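Local coordinates for tail fiber protein (Acinetobacter phage AM24, PDB 5W5P) that probably recognises, and may cleave, the capsular polysaccharide of its Acinetobacter baumannii host as the trimeric tailspike of the phage, at residues C289-G295 against L315-V321; E339-T343 against G375-Y380. All coordinates share one frame; numbering follows the deposited sequence.

Contact 1 (C289-G295 against L315-V321)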
loop_
_atom_site.group_PDB
_atom_site.type_symbol
_atom_site.label_atom_id
_atom_site.label_comp_id
_atom_site.label_asym_id
_atom_site.label_seq_id
_atom_site.Cartn_x
_atom_site.Cartn_y
_atom_site.Cartn_z
ATOM N N CYS A 289 1.122 -15.941 7.992
ATOM C CA CYS A 289 1.427 -16.312 9.374
ATOM C C CYS A 289 0.324 -17.202 9.930
ATOM O O CYS A 289 -0.826 -16.767 10.053
ATOM C CB CYS A 289 1.605 -15.081 10.258
ATOM S SG CYS A 289 2.540 -13.745 9.506
ATOM N N GLU A 290 0.686 -18.431 10.293
ATOM C CA GLU A 290 -0.262 -19.443 10.741
ATOM C C GLU A 290 0.106 -19.882 12.151
ATOM O O GLU A 290 1.194 -20.422 12.372
ATOM C CB GLU A 290 -0.271 -20.640 9.788
ATOM C CG GLU A 290 -0.476 -20.270 8.324
ATOM C CD GLU A 290 -1.948 -20.194 7.937
ATOM O OE1 GLU A 290 -2.807 -20.108 8.844
ATOM O OE2 GLU A 290 -2.248 -20.228 6.723
ATOM N N SER A 291 -0.801 -19.645 13.099
ATOM C CA SER A 291 -0.644 -20.109 14.477
ATOM C C SER A 291 0.620 -19.541 15.121
ATOM O O SER A 291 1.334 -20.236 15.843
ATOM C CB SER A 291 -0.643 -21.637 14.543
ATOM O OG SER A 291 -1.824 -22.169 13.969
ATOM N N CYS A 292 0.905 -18.269 14.857
ATOM C CA CYS A 292 2.006 -17.574 15.510
ATOM C C CYS A 292 1.528 -16.962 16.822
ATOM O O CYS A 292 0.450 -16.374 16.890
ATOM C CB CYS A 292 2.573 -16.487 14.602
ATOM S SG CYS A 292 3.505 -17.121 13.201
ATOM N N TYR A 293 2.341 -17.094 17.863
ATOM C CA TYR A 293 1.942 -16.655 19.194
ATOM C C TYR A 293 2.193 -15.171 19.437
ATOM O O TYR A 293 1.791 -14.654 20.488
ATOM C CB TYR A 293 2.662 -17.510 20.244
ATOM C CG TYR A 293 2.401 -18.979 20.034
ATOM C CD1 TYR A 293 1.146 -19.519 20.296
ATOM C CD2 TYR A 293 3.392 -19.821 19.542
ATOM C CE1 TYR A 293 0.885 -20.863 20.093
ATOM C CE2 TYR A 293 3.146 -21.173 19.333
ATOM C CZ TYR A 293 1.889 -21.691 19.609
ATOM O OH TYR A 293 1.629 -23.031 19.406
ATOM N N GLY A 294 2.825 -14.474 18.495
ATOM C CA GLY A 294 3.086 -13.057 18.645
ATOM C C GLY A 294 3.704 -12.460 17.398
ATOM O O GLY A 294 4.452 -13.138 16.685
ATOM N N GLY A 295 3.394 -11.197 17.118
ATOM C CA GLY A 295 3.928 -10.539 15.941
ATOM C C GLY A 295 4.995 -9.508 16.241
ATOM O O GLY A 295 6.055 -9.841 16.777
ATOM N N LEU A 315 -1.382 -12.199 6.508
ATOM C CA LEU A 315 -2.317 -13.196 7.011
ATOM C C LEU A 315 -1.973 -13.469 8.469
ATOM O O LEU A 315 -0.800 -13.660 8.805
ATOM C CB LEU A 315 -2.248 -14.480 6.186
ATOM C CG LEU A 315 -2.778 -15.795 6.762
ATOM C CD1 LEU A 315 -4.283 -15.851 6.699
ATOM C CD2 LEU A 315 -2.182 -16.962 5.990
ATOM N N TRP A 316 -2.991 -13.460 9.334
ATOM C CA TRP A 316 -2.810 -13.650 10.779
ATOM C C TRP A 316 -3.999 -14.464 11.291
ATOM O O TRP A 316 -5.034 -13.902 11.667
ATOM C CB TRP A 316 -2.689 -12.312 11.497
ATOM C CG TRP A 316 -2.137 -12.405 12.883
ATOM C CD1 TRP A 316 -2.832 -12.284 14.056
ATOM C CD2 TRP A 316 -0.770 -12.622 13.249
ATOM N NE1 TRP A 316 -1.982 -12.421 15.126
ATOM C CE2 TRP A 316 -0.709 -12.622 14.657
ATOM C CE3 TRP A 316 0.409 -12.817 12.522
ATOM C CZ2 TRP A 316 0.486 -12.814 15.352
ATOM C CZ3 TRP A 316 1.595 -13.009 13.212
ATOM C CH2 TRP A 316 1.625 -13.008 14.613
ATOM N N GLU A 317 -3.840 -15.786 11.313
ATOM C CA GLU A 317 -4.916 -16.710 11.640
ATOM C C GLU A 317 -4.508 -17.602 12.805
ATOM O O GLU A 317 -3.351 -18.029 12.893
ATOM C CB GLU A 317 -5.279 -17.568 10.422
ATOM C CG GLU A 317 -6.642 -18.233 10.492
ATOM C CD GLU A 317 -7.082 -18.773 9.145
ATOM O OE1 GLU A 317 -6.298 -18.661 8.179
ATOM O OE2 GLU A 317 -8.210 -19.305 9.051
ATOM N N SER A 318 -5.468 -17.879 13.692
ATOM C CA SER A 318 -5.255 -18.763 14.841
ATOM C C SER A 318 -4.018 -18.349 15.629
ATOM O O SER A 318 -3.262 -19.184 16.128
ATOM C CB SER A 318 -5.154 -20.225 14.401
ATOM O OG SER A 318 -6.264 -20.587 13.600
ATOM N N SER A 319 -3.818 -17.047 15.749
ATOM C CA SER A 319 -2.574 -16.499 16.260
ATOM C C SER A 319 -2.834 -15.663 17.514
ATOM O O SER A 319 -3.946 -15.630 18.053
ATOM C CB SER A 319 -1.888 -15.682 15.166
ATOM O OG SER A 319 -1.299 -16.528 14.191
ATOM N N GLY A 320 -1.795 -14.984 17.977
ATOM C CA GLY A 320 -1.857 -14.163 19.171
ATOM C C GLY A 320 -1.979 -12.686 18.860
ATOM O O GLY A 320 -2.682 -12.284 17.928
ATOM N N VAL A 321 -1.287 -11.869 19.656
ATOM C CA VAL A 321 -1.290 -10.428 19.435
ATOM C C VAL A 321 -0.402 -10.118 18.237
ATOM O O VAL A 321 0.789 -10.452 18.228
ATOM C CB VAL A 321 -0.823 -9.679 20.691
ATOM C CG1 VAL A 321 -0.538 -8.210 20.374
ATOM C CG2 VAL A 321 -1.865 -9.793 21.789
HETATM O O HOH W 1 0.608 -12.664 21.913
#
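Cys289 and Cys292 both pack obliquely against the six-membered ring of Trp316, from the same side, where two successive rungs of a right-handed parallel beta-helix, the body fold of many phage tailspikes, turn a corner together. CB of Cys289 lies 3.4 Å from CE3 of Trp316, while its sulfur sits in the ring plane, at the edge; CB of Cys292 meets CH2, with its sulfur also slanted to the ring. Trp316 has CG anti to its own N (chi1 -164°), which carries the indole along the inside of the bend until CH2 of Trp316 is 3.5 Å from Gly294 O, at the ring edge, and close to Gly295 N. Bare of a side chain, Gly295 lets the ring come this near. A straight bond from Trp316 NE1 to Gly320 O, 2.9 Å long, fixes the ring's rotation.

Backbone bonds pair the parallel strands: Cys289 N to Leu315 O, a weak one from Glu317 N to Cys289 O, and Ser291 N to Glu317 O at 3.0 Å. Beyond the turn two further backbone bonds tie the chains, Gly320 N to Cys292 O and Gly295 N to Val321 O; a water also joins Tyr293 O to Val321 N.

On the other face Glu290 and Glu317 run side by side, pointing the same way, with Glu290 OE1 3.8 Å from Glu317 OE1. Glu290 OE2 is held by Asn228 ND2 of the second subunit, so this face looks toward the trimer interface.

Serine suits position 319 because its small hydroxyl can both give and take. Ser319 OG donates to Glu317 O at 2.9 Å. Cys292 N donates to Ser319 OG over 2.9 Å.

Contact 2 (E339-T343 against G375-Y380); sequences EGNNT and GAAAAY
Gly375 O is gripped by two donors: Gly340 N, at 2.8 Å, and a water that gives it a second bond of the same length. CA of Glu339 adds a C-H...O contact to this oxygen. The water in turn accepts from Asn341 ND2 at 2.7 Å and, more loosely, from Asn341 N, so it fills the gap that opens as the two chains part. A second water continues the seam, donating to Asn341 O and accepting from Ala377 N at 2.9 Å. Both backbones thus remain joined after direct pairing stops.

Here two neighbouring rungs of the parallel beta-helix leave their strands, 331-339 and 365-375, for the loops that follow, and the single bridge between Glu339 and Gly375 is the last parallel pairing across these segments. Gly340 turns the chain with positive phi (53°), a conformation easiest for glycine. With no side chain at Gly375, the bent side chain of Glu339 can bring OE1 to 4.0 Å from its CA. Asn341 suits a buried corner because its amide serves both sides: OD1 accepts from Ser319 N, and ND2 also bonds Trp316 O on the preceding rung.

Farther out the loops meet through side chains. Asn342 places CG anti to its backbone N (chi1 -171°), carrying the amide across to Tyr380, where OD1 accepts from OH at 2.6 Å near the plane of the ring. Amide and ring planes stand 81° apart. Tyrosine has the length to span this gap and a hydroxyl to end it, while Ala379 CB packs 4.0 Å above one face of the same ring, toward its rim.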
loop_
_atom_site.group_PDB
_atom_site.type_symbol
_atom_site.label_atom_id
_atom_site.label_comp_id
_atom_site.label_asym_id
_atom_site.label_seq_id
_atom_site.Cartn_x
_atom_site.Cartn_y
_atom_site.Cartn_z
ATOM N N GLU A 339 -8.155 -13.607 11.381
ATOM C CA GLU A 339 -9.207 -14.618 11.452
ATOM C C GLU A 339 -8.973 -15.526 12.650
ATOM O O GLU A 339 -7.956 -16.224 12.707
ATOM C CB GLU A 339 -9.259 -15.443 10.164
ATOM C CG GLU A 339 -10.365 -16.487 10.142
ATOM C CD GLU A 339 -11.743 -15.879 10.337
ATOM O OE1 GLU A 339 -12.022 -14.824 9.728
ATOM O OE2 GLU A 339 -12.549 -16.456 11.095
ATOM N N GLY A 340 -9.917 -15.520 13.592
ATOM C CA GLY A 340 -9.947 -16.458 14.701
ATOM C C GLY A 340 -8.681 -16.561 15.522
ATOM O O GLY A 340 -8.117 -17.650 15.659
ATOM N N ASN A 341 -8.230 -15.444 16.088
ATOM C CA ASN A 341 -6.993 -15.392 16.856
ATOM C C ASN A 341 -7.316 -15.423 18.346
ATOM O O ASN A 341 -8.007 -14.531 18.848
ATOM C CB ASN A 341 -6.196 -14.140 16.492
ATOM C CG ASN A 341 -5.819 -14.102 15.021
ATOM O OD1 ASN A 341 -4.963 -14.866 14.575
ATOM N ND2 ASN A 341 -6.459 -13.216 14.260
ATOM N N ASN A 342 -6.812 -16.442 19.048
ATOM C CA ASN A 342 -7.086 -16.609 20.473
ATOM C C ASN A 342 -5.985 -17.388 21.188
ATOM O O ASN A 342 -6.256 -18.415 21.821
ATOM C CB ASN A 342 -8.432 -17.310 20.679
ATOM C CG ASN A 342 -8.873 -17.322 22.145
ATOM O OD1 ASN A 342 -8.510 -16.437 22.922
ATOM N ND2 ASN A 342 -9.649 -18.337 22.525
ATOM N N THR A 343 -4.746 -16.919 21.103
ATOM C CA THR A 343 -3.634 -17.561 21.800
ATOM C C THR A 343 -2.567 -16.503 22.062
ATOM O O THR A 343 -2.789 -15.308 21.835
ATOM C CB THR A 343 -3.094 -18.755 21.004
ATOM O OG1 THR A 343 -1.963 -19.315 21.687
ATOM C CG2 THR A 343 -2.684 -18.333 19.601
ATOM N N GLY A 375 -11.530 -10.450 11.844
ATOM C CA GLY A 375 -12.387 -11.602 12.057
ATOM C C GLY A 375 -12.117 -12.271 13.388
ATOM O O GLY A 375 -11.105 -12.959 13.552
ATOM N N ALA A 376 -13.016 -12.082 14.349
ATOM C CA ALA A 376 -12.766 -12.500 15.719
ATOM C C ALA A 376 -13.182 -13.946 15.945
ATOM O O ALA A 376 -14.135 -14.446 15.338
ATOM C CB ALA A 376 -13.513 -11.597 16.701
ATOM N N ALA A 377 -12.447 -14.618 16.827
ATOM C CA ALA A 377 -12.960 -15.833 17.433
ATOM C C ALA A 377 -14.214 -15.506 18.238
ATOM O O ALA A 377 -14.442 -14.363 18.644
ATOM C CB ALA A 377 -11.904 -16.474 18.331
ATOM N N ALA A 378 -15.038 -16.530 18.469
ATOM C CA ALA A 378 -16.310 -16.318 19.151
ATOM C C ALA A 378 -16.133 -15.696 20.529
ATOM O O ALA A 378 -17.049 -15.029 21.020
ATOM C CB ALA A 378 -17.068 -17.642 19.266
ATOM N N ALA A 379 -14.967 -15.879 21.150
ATOM C CA ALA A 379 -14.738 -15.417 22.512
ATOM C C ALA A 379 -14.715 -13.899 22.637
ATOM O O ALA A 379 -14.934 -13.380 23.738
ATOM C CB ALA A 379 -13.422 -15.990 23.034
ATOM N N TYR A 380 -14.457 -13.173 21.550
ATOM C CA TYR A 380 -14.265 -11.732 21.625
ATOM C C TYR A 380 -15.357 -10.945 20.918
ATOM O O TYR A 380 -15.260 -9.718 20.818
ATOM C CB TYR A 380 -12.883 -11.368 21.080
ATOM C CG TYR A 380 -11.816 -12.098 21.840
ATOM C CD1 TYR A 380 -11.530 -11.757 23.156
ATOM C CD2 TYR A 380 -11.129 -13.158 21.270
ATOM C CE1 TYR A 380 -10.576 -12.431 23.875
ATOM C CE2 TYR A 380 -10.168 -13.841 21.984
ATOM C CZ TYR A 380 -9.898 -13.473 23.291
ATOM O OH TYR A 380 -8.940 -14.145 24.014
HETATM O O HOH W 2 -8.892 -12.413 15.095
HETATM O O HOH W 3 -10.129 -13.359 18.102
#

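Contact 1 and contact 2 lie at the same kind of corner on successive rungs of the beta-helix, with centres about 11 Å apart. Segment 315-321 is the middle layer: it pairs with 289-295 on one side and is joined to 339-343 on the other, by backbone bonds of Glu339 and by the Asn341 amide. Contact 1 is largely buried, and direct backbone bonds and an indole with two cysteines dominate it. Contact 2 is only partly buried; there the strands have nearly ended, one direct backbone bond remains, waters carry the seam onward, and a tyrosine-asparagine bond joins the outer loops. The second subunit reaches contact 1, whereas contact 2 is touched by no other chain of the trimer.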